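Ketosynthase (PDB 6KXD) probably condenses malonyl-ACP with an acyl-ACP, lengthening the growing acyl chain by two carbons in the polyketide synthase that makes ishigamide. Local coordinates at residues A[172-177]-A[388-393]; A[282-287]-A[401-406]. All coordinates share one frame; numbering follows the deposited sequence.

Overall arrangement
Following the chain from the N terminus, past the strands and helices before it, helix 172-185 is the first element of either contact; its first turns meet strand 387-394 in contact 1, closing a loop of 210 residues. Within that loop lies helix 274-288, which meets strand 398-405, the strand that follows 387-394, and contact 2 closes a loop of 113 residues. The two loops therefore cross: helix, helix, strand, strand. Strands 387-394 and 398-405 are antiparallel neighbours in one mixed sheet, with helix 172-185 on one face and helix 274-288 on the other. With centres about 10 Å apart, the contacts are joined by backbone bonds such as Asn390 to Leu402, and by packing of Gln389 against Val401.

Contact 1. Residues A[172-177]-A[388-393]; sequences AGNYSV and VQNNSS
Asn390 has its CG trans to its own amide nitrogen (chi1 -176°), which carries its side-chain amide toward helix 172-185, where Asn174, its chi1 at an unusual -91°, swings its own amide out to meet it. The two groups come together almost at right angles, their planes 89° apart. Asn390 ND2 gives a bent hydrogen bond to Asn174 OD1 at 2.8 Å, arriving somewhat tilted from the carbonyl plane. The nitrogen of the Asn174 amide turns to the strand backbone: ND2 makes a weak, bent bond of 2.9 Å to Asn390 O. One side chain thus engages both the amide and the main chain of the same strand residue.

The amides are held from outside as well. Asn174 ND2 also donates to Ala400 O on strand 398-405, while Asn390 is gripped at both ends, by Ser342 O at ND2 and by Ser299 OG at OD1. These partners would fix the flip of each amide in a buried setting. Ser392 completes the contact, its OG lying 3.7 Å from Asn174 CB; its hydroxyl is hydrogen-bonded to Ala400 O.

Between these residues Asn391 turns its side chain to the opposite face of the sheet. There Gln389 NE2 donates to Asn391 OD1 at 2.6 Å, in the carbonyl plane and on a lone pair. Strand and helix axes approach to 8.4 Å, a spacing bridged here by polar side chains. The arrangement belongs to the thiolase fold, a layered alpha/beta core with a central helical layer between two beta-sheets; helix 172-185 belongs to that layer and packs here on strand 387-394. In ketosynthases the nucleophilic cysteine sits at the N-terminal end of just such a buried helix, the end to which Asn174 belongs.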
# COMPACT_ATOMS: atom_id res chain seq x y z
N ALA A 172 5.78 -5.21 1.48
CA ALA A 172 4.98 -4.58 0.45
C ALA A 172 5.34 -5.16 -0.92
O ALA A 172 4.47 -5.40 -1.72
CB ALA A 172 5.15 -3.09 0.54
N GLY A 173 6.61 -5.47 -1.18
CA GLY A 173 7.01 -6.10 -2.45
C GLY A 173 6.28 -7.41 -2.73
O GLY A 173 5.78 -7.62 -3.76
N ASN A 174 6.21 -8.28 -1.73
CA ASN A 174 5.54 -9.54 -1.83
C ASN A 174 4.03 -9.34 -1.98
O ASN A 174 3.38 -10.05 -2.75
CB ASN A 174 5.80 -10.41 -0.60
CG ASN A 174 7.00 -11.32 -0.75
OD1 ASN A 174 7.62 -11.34 -1.82
ND2 ASN A 174 7.36 -12.00 0.34
N TYR A 175 3.48 -8.39 -1.22
CA TYR A 175 2.04 -8.07 -1.41
C TYR A 175 1.78 -7.68 -2.86
O TYR A 175 0.75 -8.07 -3.45
CB TYR A 175 1.60 -6.89 -0.58
CG TYR A 175 1.19 -7.21 0.83
CD1 TYR A 175 2.13 -7.59 1.78
CD2 TYR A 175 -0.13 -7.09 1.21
CE1 TYR A 175 1.74 -7.84 3.08
CE2 TYR A 175 -0.52 -7.32 2.51
CZ TYR A 175 0.42 -7.70 3.45
OH TYR A 175 -0.02 -7.93 4.72
N SER A 176 2.70 -6.89 -3.39
CA SER A 176 2.52 -6.31 -4.73
C SER A 176 2.59 -7.41 -5.80
O SER A 176 1.79 -7.43 -6.71
CB SER A 176 3.53 -5.19 -4.95
OG SER A 176 3.28 -4.08 -4.11
N VAL A 177 3.59 -8.31 -5.68
CA VAL A 177 3.75 -9.42 -6.59
C VAL A 177 2.50 -10.31 -6.50
O VAL A 177 1.95 -10.72 -7.52
CB VAL A 177 5.04 -10.21 -6.30
CG1 VAL A 177 5.08 -11.50 -7.09
CG2 VAL A 177 6.30 -9.41 -6.56
N VAL A 388 11.24 -21.80 -4.53
CA VAL A 388 11.80 -20.95 -3.51
C VAL A 388 10.66 -20.19 -2.81
O VAL A 388 9.70 -19.80 -3.43
CB VAL A 388 12.84 -19.98 -4.08
CG1 VAL A 388 13.46 -19.13 -2.99
CG2 VAL A 388 13.93 -20.71 -4.86
N GLN A 389 10.78 -20.09 -1.49
CA GLN A 389 9.89 -19.30 -0.65
C GLN A 389 10.59 -17.99 -0.29
O GLN A 389 11.73 -17.94 0.12
CB GLN A 389 9.47 -20.13 0.56
CG GLN A 389 8.75 -19.33 1.64
CD GLN A 389 8.44 -20.23 2.81
OE1 GLN A 389 8.09 -21.39 2.64
NE2 GLN A 389 8.58 -19.70 4.01
N ASN A 390 9.88 -16.88 -0.50
CA ASN A 390 10.36 -15.60 -0.10
C ASN A 390 9.44 -15.04 0.97
O ASN A 390 8.29 -14.72 0.68
CB ASN A 390 10.39 -14.65 -1.30
CG ASN A 390 10.98 -13.30 -1.01
OD1 ASN A 390 12.09 -13.20 -0.46
ND2 ASN A 390 10.28 -12.25 -1.42
N ASN A 391 9.99 -14.87 2.17
CA ASN A 391 9.30 -14.44 3.32
C ASN A 391 9.40 -12.92 3.45
O ASN A 391 10.39 -12.28 3.10
CB ASN A 391 9.85 -14.99 4.62
CG ASN A 391 9.58 -16.46 4.83
OD1 ASN A 391 8.96 -17.13 4.01
ND2 ASN A 391 10.03 -16.97 5.96
N SER A 392 8.37 -12.38 4.10
CA SER A 392 8.41 -11.02 4.45
C SER A 392 7.38 -10.81 5.55
O SER A 392 6.34 -11.45 5.55
CB SER A 392 8.16 -10.13 3.26
OG SER A 392 6.78 -10.12 2.94
N SER A 393 7.78 -10.00 6.53
CA SER A 393 6.99 -9.63 7.65
C SER A 393 7.19 -8.13 7.79
O SER A 393 8.18 -7.60 7.32
CB SER A 393 7.39 -10.36 8.91
OG SER A 393 7.14 -11.74 8.75

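Contact 2. Residues A[282-287]-A[401-406]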
# COMPACT_ATOMS: atom_id res chain seq x y z
N ARG A 282 2.15 -21.30 5.47
CA ARG A 282 1.28 -22.41 5.13
C ARG A 282 0.30 -21.99 4.04
O ARG A 282 -0.01 -22.77 3.17
CB ARG A 282 0.50 -22.93 6.34
CG ARG A 282 1.36 -23.57 7.41
CD ARG A 282 0.52 -24.14 8.54
NE ARG A 282 1.32 -24.44 9.73
CZ ARG A 282 1.95 -25.59 9.93
NH1 ARG A 282 1.98 -26.51 8.98
NH2 ARG A 282 2.53 -25.81 11.10
N LEU A 283 -0.20 -20.75 4.10
CA LEU A 283 -1.14 -20.25 3.09
C LEU A 283 -0.49 -20.20 1.71
O LEU A 283 -1.10 -20.57 0.68
CB LEU A 283 -1.64 -18.87 3.53
CG LEU A 283 -2.71 -18.90 4.61
CD1 LEU A 283 -2.90 -17.52 5.24
CD2 LEU A 283 -4.03 -19.42 4.05
N ALA A 284 0.77 -19.77 1.70
CA ALA A 284 1.53 -19.65 0.51
C ALA A 284 1.77 -21.02 -0.12
O ALA A 284 1.62 -21.22 -1.34
CB ALA A 284 2.83 -18.95 0.83
N LEU A 285 2.13 -22.00 0.72
CA LEU A 285 2.36 -23.35 0.19
C LEU A 285 1.04 -23.89 -0.38
O LEU A 285 1.03 -24.47 -1.44
CB LEU A 285 2.93 -24.22 1.31
CG LEU A 285 4.26 -23.77 1.91
CD1 LEU A 285 4.63 -24.64 3.10
CD2 LEU A 285 5.38 -23.74 0.91
N ASP A 286 -0.08 -23.65 0.30
CA ASP A 286 -1.38 -24.13 -0.14
C ASP A 286 -1.76 -23.44 -1.45
O ASP A 286 -2.27 -24.09 -2.36
CB ASP A 286 -2.47 -23.94 0.90
CG ASP A 286 -3.79 -24.56 0.45
OD1 ASP A 286 -3.84 -25.81 0.33
OD2 ASP A 286 -4.74 -23.80 0.18
N ASP A 287 -1.50 -22.14 -1.56
CA ASP A 287 -1.82 -21.43 -2.78
C ASP A 287 -0.93 -21.91 -3.93
O ASP A 287 -1.39 -21.97 -5.04
CB ASP A 287 -1.60 -19.92 -2.62
CG ASP A 287 -2.11 -19.13 -3.80
OD1 ASP A 287 -3.16 -19.50 -4.35
OD2 ASP A 287 -1.45 -18.15 -4.19
N VAL A 401 4.17 -14.11 2.10
CA VAL A 401 5.10 -15.15 1.68
C VAL A 401 4.79 -15.49 0.24
O VAL A 401 3.63 -15.71 -0.13
CB VAL A 401 4.96 -16.37 2.61
CG1 VAL A 401 5.91 -17.47 2.16
CG2 VAL A 401 5.19 -15.97 4.05
N LEU A 402 5.83 -15.46 -0.60
CA LEU A 402 5.73 -15.68 -2.00
C LEU A 402 6.51 -16.95 -2.37
O LEU A 402 7.61 -17.14 -1.85
CB LEU A 402 6.33 -14.46 -2.69
CG LEU A 402 6.52 -14.53 -4.20
CD1 LEU A 402 5.18 -14.43 -4.91
CD2 LEU A 402 7.47 -13.43 -4.67
N ILE A 403 5.91 -17.75 -3.24
CA ILE A 403 6.49 -18.99 -3.74
C ILE A 403 6.64 -18.85 -5.25
O ILE A 403 5.64 -18.67 -5.98
CB ILE A 403 5.66 -20.24 -3.40
CG1 ILE A 403 5.21 -20.33 -1.94
CG2 ILE A 403 6.41 -21.49 -3.83
CD1 ILE A 403 6.30 -20.42 -0.91
N LEU A 404 7.91 -18.95 -5.69
CA LEU A 404 8.31 -19.00 -7.06
C LEU A 404 8.83 -20.41 -7.40
O LEU A 404 9.27 -21.13 -6.51
CB LEU A 404 9.42 -17.96 -7.26
CG LEU A 404 9.03 -16.51 -6.96
CD1 LEU A 404 10.21 -15.59 -7.17
CD2 LEU A 404 7.87 -16.08 -7.83
N GLY A 405 8.75 -20.75 -8.68
CA GLY A 405 9.13 -22.04 -9.23
C GLY A 405 9.81 -21.90 -10.57
O GLY A 405 9.69 -20.87 -11.24
N THR A 406 10.55 -22.95 -10.98
CA THR A 406 11.17 -22.95 -12.31
C THR A 406 10.03 -23.07 -13.32
O THR A 406 9.08 -23.79 -13.07
CB THR A 406 12.20 -24.08 -12.50
OG1 THR A 406 13.15 -24.02 -11.44
CG2 THR A 406 12.93 -23.99 -13.82
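One turn beyond Ala284, the residue whose methyl lies against Val401 and Ile403, Asp287 has its OD2 gripped twice, by the backbone N of Tyr260 and by Arg196 of the second chain in the assembly. OD1 of the same carboxylate forms a salt bridge with Arg185. Two arginines and a backbone N-H around one acid would favour its charged form, and they tie helix 274-288 to strand 255-264, to helix 172-185 and to the other subunit.

Across to strand 398-405 the side chains that meet are apolar, with two backbone carbonyl oxygens among the atoms they touch. Ala284 sets the spacing: with so small a side chain facing the strand, its CA comes within 5.9 Å of Val401 CA. The methyl CB rests 3.5 Å from the carbonyl oxygen of Val401 and 3.7 Å from Val401 CG1. Helix and strand run roughly side by side at 32°, their axes 7.7 Å apart at closest. This is the outer helical layer of the thiolase fold, lying on the face of the sheet turned away from helix 172-185; Leu402, which alternates to the other side of the strand, packs on Asn174 and Val177 of that helix.

Two residues on from Val401, Ile403 faces the helix again. Chi1 of -48° places its CG1 anti to the carbonyl carbon, and this branch comes within 3.7 Å of Ala284 O. The CD1 methyl at its end goes on to meet Leu285 CD2 at 3.9 Å, the two side chains crossing at a slant. Leu285 leaves its backbone pointing away from the strand, and its CD2 branch is what turns back to touch Ile403. Leu285 also packs on Val290, Gln292 and Ile295, in the connection after the helix.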